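Local coordinates for vitamin B12-binding protein (Vibrio cholerae O395, PDB 5YSC), which binds vitamin B12 in the periplasm and probably delivers it to the BtuC subunits of the BtuCDF import transporter, at residues Y157-Q171 and G184-V198. Sequence-based numbering, arbitrary orientation.
Sequences YFYQLSEKPIITLAQ and GVNIFADSEVPYPQV
Asn186 and Leu169 meet through a side-chain amide: ND2 of Asn186 donates to Leu169 O over 2.9 Å, the acceptor lying in the amide plane while the donor stands above the carbonyl plane. The other end of that amide is held as well, since OD1 accepts from Phe188 N, an Asx turn, and from a water that also bonds Tyr159 N and Thr168 OG1; together these fix its rotation. Gln171, extended beyond CG, brings NE2 to Ser191 O at 2.9 Å, nearly straight at 173°, and its backbone N reaches Ala189 O. Tyr157 N to Val185 O and Ile187 N to Tyr157 O form the parallel bridge that sets 184-186 as an outermost strand beside 155-159 in the four-stranded parallel sheet of this lobe of the binding protein. Further along, Thr168 N bonds Pro196 O at 3.0 Å, and Ile167 faces Gln197 as a non-hydrogen-bonded antiparallel pair. Tyr195, whose OH bonds Trp174 O, touches the bound cyanocobalamin, as does Leu161; the Tyr195 ring presents an edge to Thr168 O, with Tyr195 CE1 4.0 Å from Leu169 CB. With chi1 of Tyr157 at 73°, between backbone N and carbonyl carbon, Asn186 CA sits over one face of the Tyr157 ring, a CH-pi contact 4.0 Å from the centroid; the Tyr157 ring also stacks with that of Phe179. Phe158 CD1 lies at the edge of the Phe188 ring, 3.8 Å from Phe188 CE2, the two ring planes inclined obliquely by 66°, and Val198 CG1 lies over one face of Phe188, toward the rim. Ile166 CG2 presses on Val198 CG2 at a tight 3.4 Å, beside helix 200-206.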
ATOM      1  N   TYR A 157       3.932  -7.905 -16.028  1.00 23.88           N
ATOM      2  CA  TYR A 157       2.649  -8.082 -15.369  1.00 22.10           C
ATOM      3  C   TYR A 157       1.724  -6.885 -15.607  1.00 21.31           C
ATOM      4  O   TYR A 157       2.144  -5.757 -15.886  1.00 20.04           O
ATOM      5  CB  TYR A 157       2.831  -8.319 -13.845  1.00 17.91           C
ATOM      6  CG  TYR A 157       3.220  -7.080 -13.102  1.00 17.93           C
ATOM      7  CD1 TYR A 157       4.557  -6.723 -12.959  1.00 20.35           C
ATOM      8  CD2 TYR A 157       2.240  -6.226 -12.579  1.00 18.18           C
ATOM      9  CE1 TYR A 157       4.919  -5.557 -12.302  1.00 18.19           C
ATOM     10  CE2 TYR A 157       2.587  -5.059 -11.944  1.00 16.60           C
ATOM     11  CZ  TYR A 157       3.944  -4.743 -11.798  1.00 17.08           C
ATOM     12  OH  TYR A 157       4.343  -3.584 -11.187  1.00 17.62           O
ATOM     13  N   PHE A 158       0.437  -7.176 -15.490  1.00 17.88           N
ATOM     14  CA  PHE A 158      -0.625  -6.201 -15.370  1.00 18.53           C
ATOM     15  C   PHE A 158      -1.243  -6.350 -13.988  1.00 16.62           C
ATOM     16  O   PHE A 158      -1.616  -7.465 -13.615  1.00 16.86           O
ATOM     17  CB  PHE A 158      -1.645  -6.473 -16.464  1.00 19.99           C
ATOM     18  CG  PHE A 158      -2.891  -5.666 -16.352  1.00 21.14           C
ATOM     19  CD1 PHE A 158      -2.831  -4.290 -16.183  1.00 22.17           C
ATOM     20  CD2 PHE A 158      -4.135  -6.275 -16.426  1.00 18.68           C
ATOM     21  CE1 PHE A 158      -3.990  -3.539 -16.102  1.00 21.18           C
ATOM     22  CE2 PHE A 158      -5.285  -5.537 -16.311  1.00 23.52           C
ATOM     23  CZ  PHE A 158      -5.210  -4.160 -16.141  1.00 21.77           C
ATOM     24  N   TYR A 159      -1.350  -5.249 -13.222  1.00 17.23           N
ATOM     25  CA  TYR A 159      -2.073  -5.262 -11.944  1.00 16.21           C
ATOM     26  C   TYR A 159      -3.268  -4.335 -11.991  1.00 18.53           C
ATOM     27  O   TYR A 159      -3.114  -3.106 -12.079  1.00 18.98           O
ATOM     28  CB  TYR A 159      -1.173  -4.869 -10.767  1.00 15.91           C
ATOM     29  CG  TYR A 159      -1.942  -4.797  -9.448  1.00 16.34           C
ATOM     30  CD1 TYR A 159      -2.808  -5.808  -9.068  1.00 15.71           C
ATOM     31  CD2 TYR A 159      -1.811  -3.711  -8.616  1.00 16.08           C
ATOM     32  CE1 TYR A 159      -3.519  -5.741  -7.883  1.00 15.54           C
ATOM     33  CE2 TYR A 159      -2.498  -3.627  -7.415  1.00 14.72           C
ATOM     34  CZ  TYR A 159      -3.358  -4.635  -7.063  1.00 17.57           C
ATOM     35  OH  TYR A 159      -4.052  -4.550  -5.880  1.00 18.18           O
ATOM     36  N   GLN A 160      -4.436  -4.945 -11.892  1.00 19.86           N
ATOM     37  CA  GLN A 160      -5.732  -4.300 -11.918  1.00 25.87           C
ATOM     38  C   GLN A 160      -6.209  -3.917 -10.508  1.00 22.82           C
ATOM     39  O   GLN A 160      -6.358  -4.784  -9.645  1.00 21.58           O
ATOM     40  CB  GLN A 160      -6.688  -5.317 -12.545  1.00 30.77           C
ATOM     41  CG  GLN A 160      -7.876  -4.760 -13.125  1.00 33.55           C
ATOM     42  CD  GLN A 160      -8.598  -5.792 -13.933  1.00 31.39           C
ATOM     43  OE1 GLN A 160      -8.190  -6.973 -14.016  1.00 29.90           O
ATOM     44  NE2 GLN A 160      -9.664  -5.359 -14.563  1.00 36.99           N
ATOM     45  N   LEU A 161      -6.497  -2.635 -10.292  1.00 22.09           N
ATOM     46  CA  LEU A 161      -7.126  -2.190  -9.050  1.00 20.54           C
ATOM     47  C   LEU A 161      -8.646  -2.346  -9.051  1.00 25.04           C
ATOM     48  O   LEU A 161      -9.262  -2.387  -7.977  1.00 22.70           O
ATOM     49  CB  LEU A 161      -6.788  -0.722  -8.795  1.00 22.91           C
ATOM     50  CG  LEU A 161      -5.345  -0.395  -8.476  1.00 24.56           C
ATOM     51  CD1 LEU A 161      -5.240   1.095  -8.324  1.00 27.71           C
ATOM     52  CD2 LEU A 161      -4.896  -1.067  -7.164  1.00 20.17           C
ATOM     53  N   SER A 162      -9.260  -2.411 -10.226  1.00 26.04           N
ATOM     54  CA  SER A 162     -10.698  -2.581 -10.366  1.00 28.57           C
ATOM     55  C   SER A 162     -10.961  -3.151 -11.749  1.00 30.51           C
ATOM     56  O   SER A 162     -10.128  -3.040 -12.646  1.00 29.15           O
ATOM     57  CB  SER A 162     -11.446  -1.262 -10.175  1.00 29.38           C
ATOM     58  OG  SER A 162     -10.815  -0.206 -10.888  1.00 30.00           O
ATOM     59  N   GLU A 163     -12.123  -3.785 -11.906  1.00 33.34           N
ATOM     60  CA  GLU A 163     -12.545  -4.239 -13.234  1.00 33.85           C
ATOM     61  C   GLU A 163     -13.361  -3.163 -13.958  1.00 34.38           C
ATOM     62  O   GLU A 163     -13.227  -3.020 -15.186  1.00 34.84           O
ATOM     63  CB  GLU A 163     -13.319  -5.568 -13.130  1.00 35.58           C
ATOM     64  CG  GLU A 163     -12.404  -6.830 -13.093  1.00 35.94           C
ATOM     65  CD  GLU A 163     -13.144  -8.168 -13.120  1.00 36.95           C
ATOM     66  OE1 GLU A 163     -14.378  -8.200 -12.929  1.00 38.51           O
ATOM     67  OE2 GLU A 163     -12.474  -9.210 -13.315  1.00 33.22           O
ATOM     68  N   LYS A 164     -14.165  -2.389 -13.225  1.00 43.12           N
ATOM     69  CA  LYS A 164     -14.990  -1.314 -13.794  1.00 47.37           C
ATOM     70  C   LYS A 164     -14.824  -0.016 -13.007  1.00 49.76           C
ATOM     71  O   LYS A 164     -15.277   0.062 -11.848  1.00 51.25           O
ATOM     72  CB  LYS A 164     -16.471  -1.683 -13.811  1.00 53.73           C
ATOM     73  CG  LYS A 164     -16.795  -3.079 -14.310  1.00 55.31           C
ATOM     74  CD  LYS A 164     -18.238  -3.447 -13.976  1.00 59.18           C
ATOM     75  CE  LYS A 164     -18.504  -4.925 -14.181  1.00 61.05           C
ATOM     76  NZ  LYS A 164     -19.816  -5.328 -13.578  1.00 65.36           N
ATOM     77  N   PRO A 165     -14.179   1.022 -13.565  1.00 38.36           N
ATOM     78  CA  PRO A 165     -13.396   0.962 -14.797  1.00 35.76           C
ATOM     79  C   PRO A 165     -12.105   0.239 -14.483  1.00 31.40           C
ATOM     80  O   PRO A 165     -11.868  -0.068 -13.313  1.00 29.77           O
ATOM     81  CB  PRO A 165     -13.172   2.431 -15.149  1.00 35.80           C
ATOM     82  CG  PRO A 165     -13.172   3.122 -13.817  1.00 35.94           C
ATOM     83  CD  PRO A 165     -14.148   2.366 -12.959  1.00 38.80           C
ATOM     84  N   ILE A 166     -11.292  -0.048 -15.489  1.00 30.77           N
ATOM     85  CA  ILE A 166      -9.972  -0.627 -15.256  1.00 28.21           C
ATOM     86  C   ILE A 166      -9.029   0.505 -14.871  1.00 27.11           C
ATOM     87  O   ILE A 166      -8.669   1.331 -15.710  1.00 28.45           O
ATOM     88  CB  ILE A 166      -9.454  -1.377 -16.486  1.00 27.32           C
ATOM     89  CG1 ILE A 166     -10.502  -2.398 -16.982  1.00 30.03           C
ATOM     90  CG2 ILE A 166      -8.192  -2.098 -16.146  1.00 25.09           C
ATOM     91  CD1 ILE A 166     -10.201  -2.951 -18.382  1.00 32.64           C
ATOM     92  N   ILE A 167      -8.633   0.546 -13.595  1.00 25.15           N
ATOM     93  CA  ILE A 167      -7.575   1.427 -13.110  1.00 20.32           C
ATOM     94  C   ILE A 167      -6.367   0.572 -12.776  1.00 19.95           C
ATOM     95  O   ILE A 167      -6.502  -0.515 -12.201  1.00 19.25           O
ATOM     96  CB  ILE A 167      -8.012   2.226 -11.863  1.00 22.56           C
ATOM     97  CG1 ILE A 167      -9.344   2.924 -12.086  1.00 25.89           C
ATOM     98  CG2 ILE A 167      -6.955   3.229 -11.475  1.00 19.72           C
ATOM     99  CD1 ILE A 167      -9.316   3.913 -13.172  1.00 28.82           C
ATOM    100  N   THR A 168      -5.195   1.061 -13.138  1.00 20.44           N
ATOM    101  CA  THR A 168      -3.952   0.358 -12.879  1.00 22.70           C
ATOM    102  C   THR A 168      -2.976   1.378 -12.307  1.00 19.92           C
ATOM    103  O   THR A 168      -3.355   2.488 -11.909  1.00 20.26           O
ATOM    104  CB  THR A 168      -3.441  -0.345 -14.156  1.00 22.08           C
ATOM    105  OG1 THR A 168      -2.343  -1.217 -13.836  1.00 21.21           O
ATOM    106  CG2 THR A 168      -2.948   0.653 -15.213  1.00 23.20           C
ATOM    107  N   LEU A 169      -1.716   0.991 -12.238  1.00 18.16           N
ATOM    108  CA  LEU A 169      -0.657   1.784 -11.647  1.00 16.55           C
ATOM    109  C   LEU A 169       0.391   2.079 -12.702  1.00 18.12           C
ATOM    110  O   LEU A 169       0.477   1.388 -13.725  1.00 19.13           O
ATOM    111  CB  LEU A 169      -0.006   1.065 -10.459  1.00 16.24           C
ATOM    112  CG  LEU A 169       1.008  -0.068 -10.677  1.00 15.61           C
ATOM    113  CD1 LEU A 169       1.527  -0.558  -9.321  1.00 14.87           C
ATOM    114  CD2 LEU A 169       0.406  -1.216 -11.457  1.00 17.86           C
ATOM    115  N   ALA A 170       1.242   3.063 -12.406  1.00 18.05           N
ATOM    116  CA  ALA A 170       2.231   3.553 -13.363  1.00 19.72           C
ATOM    117  C   ALA A 170       3.275   4.415 -12.655  1.00 22.07           C
ATOM    118  O   ALA A 170       3.171   4.707 -11.462  1.00 21.78           O
ATOM    119  CB  ALA A 170       1.542   4.354 -14.481  1.00 22.67           C
ATOM    120  N   GLN A 171       4.311   4.784 -13.398  1.00 21.43           N
ATOM    121  CA  GLN A 171       5.305   5.753 -12.949  1.00 24.31           C
ATOM    122  C   GLN A 171       6.021   5.355 -11.669  1.00 26.11           C
ATOM    123  O   GLN A 171       6.562   6.226 -10.963  1.00 23.72           O
ATOM    124  CB  GLN A 171       4.678   7.144 -12.763  1.00 25.10           C
ATOM    125  CG  GLN A 171       4.002   7.670 -13.990  1.00 29.61           C
ATOM    126  CD  GLN A 171       3.528   9.090 -13.808  1.00 32.76           C
ATOM    127  OE1 GLN A 171       3.657   9.672 -12.729  1.00 31.27           O
ATOM    128  NE2 GLN A 171       2.965   9.655 -14.860  1.00 32.78           N
ATOM    129  N   GLY A 184       9.523  -8.004 -11.382  1.00 26.70           N
ATOM    130  CA  GLY A 184       8.312  -7.688 -12.122  1.00 22.98           C
ATOM    131  C   GLY A 184       8.446  -6.378 -12.878  1.00 20.61           C
ATOM    132  O   GLY A 184       8.977  -5.400 -12.362  1.00 22.79           O
ATOM    133  N   VAL A 185       7.920  -6.358 -14.104  1.00 19.36           N
ATOM    134  CA  VAL A 185       7.943  -5.185 -14.983  1.00 19.41           C
ATOM    135  C   VAL A 185       6.499  -4.837 -15.313  1.00 18.78           C
ATOM    136  O   VAL A 185       5.777  -5.635 -15.921  1.00 19.92           O
ATOM    137  CB  VAL A 185       8.775  -5.441 -16.247  1.00 24.76           C
ATOM    138  CG1 VAL A 185       8.704  -4.235 -17.218  1.00 26.98           C
ATOM    139  CG2 VAL A 185      10.209  -5.730 -15.860  1.00 25.32           C
ATOM    140  N   ASN A 186       6.069  -3.651 -14.863  1.00 19.41           N
ATOM    141  CA  ASN A 186       4.722  -3.155 -15.094  1.00 18.30           C
ATOM    142  C   ASN A 186       4.527  -2.779 -16.552  1.00 20.69           C
ATOM    143  O   ASN A 186       5.273  -1.950 -17.071  1.00 21.15           O
ATOM    144  CB  ASN A 186       4.485  -1.944 -14.190  1.00 18.51           C
ATOM    145  CG  ASN A 186       3.148  -1.306 -14.401  1.00 18.25           C
ATOM    146  OD1 ASN A 186       2.233  -1.893 -14.975  1.00 17.07           O
ATOM    147  ND2 ASN A 186       3.008  -0.092 -13.893  1.00 15.94           N
ATOM    148  N   ILE A 187       3.504  -3.346 -17.205  1.00 21.58           N
ATOM    149  CA  ILE A 187       3.274  -3.070 -18.633  1.00 23.76           C
ATOM    150  C   ILE A 187       2.833  -1.634 -18.854  1.00 26.92           C
ATOM    151  O   ILE A 187       2.934  -1.112 -19.973  1.00 29.10           O
ATOM    152  CB  ILE A 187       2.220  -4.015 -19.259  1.00 25.68           C
ATOM    153  CG1 ILE A 187       0.881  -3.962 -18.499  1.00 25.08           C
ATOM    154  CG2 ILE A 187       2.752  -5.443 -19.344  1.00 25.82           C
ATOM    155  CD1 ILE A 187      -0.305  -4.612 -19.272  1.00 26.81           C
ATOM    156  N   PHE A 188       2.306  -0.978 -17.827  1.00 20.05           N
ATOM    157  CA  PHE A 188       1.839   0.394 -17.956  1.00 22.17           C
ATOM    158  C   PHE A 188       2.760   1.380 -17.246  1.00 21.37           C
ATOM    159  O   PHE A 188       2.348   2.499 -16.935  1.00 22.39           O
ATOM    160  CB  PHE A 188       0.407   0.495 -17.444  1.00 19.74           C
ATOM    161  CG  PHE A 188      -0.615  -0.080 -18.392  1.00 22.44           C
ATOM    162  CD1 PHE A 188      -0.919   0.590 -19.574  1.00 23.70           C
ATOM    163  CD2 PHE A 188      -1.268  -1.271 -18.117  1.00 22.14           C
ATOM    164  CE1 PHE A 188      -1.864   0.080 -20.471  1.00 26.62           C
ATOM    165  CE2 PHE A 188      -2.214  -1.796 -18.996  1.00 23.37           C
ATOM    166  CZ  PHE A 188      -2.520  -1.122 -20.178  1.00 26.73           C
ATOM    167  N   ALA A 189       4.015   1.002 -17.041  1.00 20.95           N
ATOM    168  CA  ALA A 189       4.931   1.836 -16.281  1.00 19.56           C
ATOM    169  C   ALA A 189       5.013   3.231 -16.877  1.00 22.92           C
ATOM    170  O   ALA A 189       4.980   4.232 -16.155  1.00 21.93           O
ATOM    171  CB  ALA A 189       6.315   1.201 -16.256  1.00 23.67           C
ATOM    172  N   ASP A 190       5.125   3.305 -18.201  1.00 24.28           N
ATOM    173  CA  ASP A 190       5.271   4.587 -18.903  1.00 26.75           C
ATOM    174  C   ASP A 190       3.900   5.128 -19.294  1.00 28.55           C
ATOM    175  O   ASP A 190       3.520   5.153 -20.460  1.00 46.62           O
ATOM    176  CB  ASP A 190       6.152   4.423 -20.135  1.00 37.37           C
ATOM    177  CG  ASP A 190       7.529   3.905 -19.800  1.00 45.83           C
ATOM    178  OD1 ASP A 190       8.013   4.232 -18.685  1.00 46.91           O
ATOM    179  OD2 ASP A 190       8.113   3.171 -20.644  1.00 51.46           O
ATOM    180  N   SER A 191       3.151   5.567 -18.285  1.00 28.58           N
ATOM    181  CA  SER A 191       1.896   6.273 -18.484  1.00 30.46           C
ATOM    182  C   SER A 191       2.037   7.721 -18.029  1.00 32.08           C
ATOM    183  O   SER A 191       2.920   8.082 -17.240  1.00 31.82           O
ATOM    184  CB  SER A 191       0.733   5.617 -17.729  1.00 29.61           C
ATOM    185  OG  SER A 191       0.592   4.253 -18.082  1.00 28.50           O
ATOM    186  N   GLU A 192       1.132   8.548 -18.530  1.00 30.81           N
ATOM    187  CA  GLU A 192       1.198   9.981 -18.262  1.00 32.55           C
ATOM    188  C   GLU A 192       0.688  10.337 -16.871  1.00 33.31           C
ATOM    189  O   GLU A 192       1.027  11.406 -16.368  1.00 31.15           O
ATOM    190  CB  GLU A 192       0.419  10.740 -19.344  1.00 37.46           C
ATOM    191  CG  GLU A 192       0.827  10.273 -20.747  1.00 46.17           C
ATOM    192  CD  GLU A 192       0.405  11.211 -21.865  1.00 58.97           C
ATOM    193  OE1 GLU A 192       1.219  12.089 -22.244  1.00 61.76           O
ATOM    194  OE2 GLU A 192      -0.730  11.056 -22.380  1.00 63.00           O
ATOM    195  N   VAL A 193      -0.066   9.455 -16.222  1.00 27.07           N
ATOM    196  CA  VAL A 193      -0.526   9.677 -14.853  1.00 26.75           C
ATOM    197  C   VAL A 193      -0.141   8.457 -14.028  1.00 25.63           C
ATOM    198  O   VAL A 193       0.098   7.377 -14.587  1.00 21.78           O
ATOM    199  CB  VAL A 193      -2.052   9.934 -14.783  1.00 29.01           C
ATOM    200  CG1 VAL A 193      -2.435  11.160 -15.601  1.00 32.68           C
ATOM    201  CG2 VAL A 193      -2.859   8.706 -15.245  1.00 26.04           C
ATOM    202  N   PRO A 194      -0.069   8.610 -12.692  1.00 26.94           N
ATOM    203  CA  PRO A 194       0.343   7.489 -11.821  1.00 23.19           C
ATOM    204  C   PRO A 194      -0.669   6.360 -11.707  1.00 22.78           C
ATOM    205  O   PRO A 194      -0.265   5.212 -11.481  1.00 20.00           O
ATOM    206  CB  PRO A 194       0.561   8.172 -10.464  1.00 26.19           C
ATOM    207  CG  PRO A 194      -0.135   9.476 -10.556  1.00 28.97           C
ATOM    208  CD  PRO A 194      -0.034   9.899 -11.978  1.00 28.86           C
ATOM    209  N   TYR A 195      -1.960   6.619 -11.831  1.00 22.44           N
ATOM    210  CA  TYR A 195      -2.968   5.571 -11.730  1.00 20.90           C
ATOM    211  C   TYR A 195      -3.918   5.696 -12.906  1.00 22.55           C
ATOM    212  O   TYR A 195      -5.076   6.104 -12.749  1.00 24.26           O
ATOM    213  CB  TYR A 195      -3.697   5.636 -10.390  1.00 20.23           C
ATOM    214  CG  TYR A 195      -2.698   5.404  -9.291  1.00 18.92           C
ATOM    215  CD1 TYR A 195      -2.330   4.116  -8.923  1.00 15.94           C
ATOM    216  CD2 TYR A 195      -2.086   6.466  -8.666  1.00 22.14           C
ATOM    217  CE1 TYR A 195      -1.350   3.900  -7.959  1.00 14.86           C
ATOM    218  CE2 TYR A 195      -1.108   6.276  -7.704  1.00 17.98           C
ATOM    219  CZ  TYR A 195      -0.748   4.983  -7.340  1.00 17.78           C
ATOM    220  OH  TYR A 195       0.194   4.823  -6.351  1.00 15.30           O
ATOM    221  N   PRO A 196      -3.467   5.302 -14.091  1.00 21.82           N
ATOM    222  CA  PRO A 196      -4.269   5.510 -15.294  1.00 24.04           C
ATOM    223  C   PRO A 196      -5.458   4.587 -15.392  1.00 24.71           C
ATOM    224  O   PRO A 196      -5.427   3.425 -14.978  1.00 22.19           O
ATOM    225  CB  PRO A 196      -3.284   5.222 -16.423  1.00 24.90           C
ATOM    226  CG  PRO A 196      -2.295   4.327 -15.840  1.00 22.74           C
ATOM    227  CD  PRO A 196      -2.180   4.674 -14.394  1.00 21.42           C
ATOM    228  N   GLN A 197      -6.510   5.107 -16.006  1.00 27.79           N
ATOM    229  CA  GLN A 197      -7.612   4.291 -16.458  1.00 29.09           C
ATOM    230  C   GLN A 197      -7.216   3.756 -17.831  1.00 31.12           C
ATOM    231  O   GLN A 197      -6.710   4.499 -18.661  1.00 34.40           O
ATOM    232  CB  GLN A 197      -8.882   5.128 -16.551  1.00 32.03           C
ATOM    233  CG  GLN A 197     -10.129   4.326 -16.805  1.00 36.04           C
ATOM    234  CD  GLN A 197     -11.366   5.188 -16.836  1.00 41.09           C
ATOM    235  OE1 GLN A 197     -11.531   6.083 -16.014  1.00 42.46           O
ATOM    236  NE2 GLN A 197     -12.243   4.921 -17.789  1.00 46.51           N
ATOM    237  N   VAL A 198      -7.425   2.465 -18.054  1.00 29.85           N
ATOM    238  CA  VAL A 198      -7.005   1.817 -19.291  1.00 31.36           C
ATOM    239  C   VAL A 198      -8.177   1.036 -19.874  1.00 31.55           C
ATOM    240  O   VAL A 198      -9.053   0.560 -19.152  1.00 30.34           O
ATOM    241  CB  VAL A 198      -5.788   0.881 -19.079  1.00 28.91           C
ATOM    242  CG1 VAL A 198      -4.561   1.667 -18.590  1.00 30.88           C
ATOM    243  CG2 VAL A 198      -6.157  -0.279 -18.117  1.00 23.17           C
TER
HETATM  244  O   HOH W   1      -0.391  -2.796 -14.572  1.00 20.25           O
HETATM  245  O   HOH W   2     -11.465   0.916 -18.575  1.00 46.11           O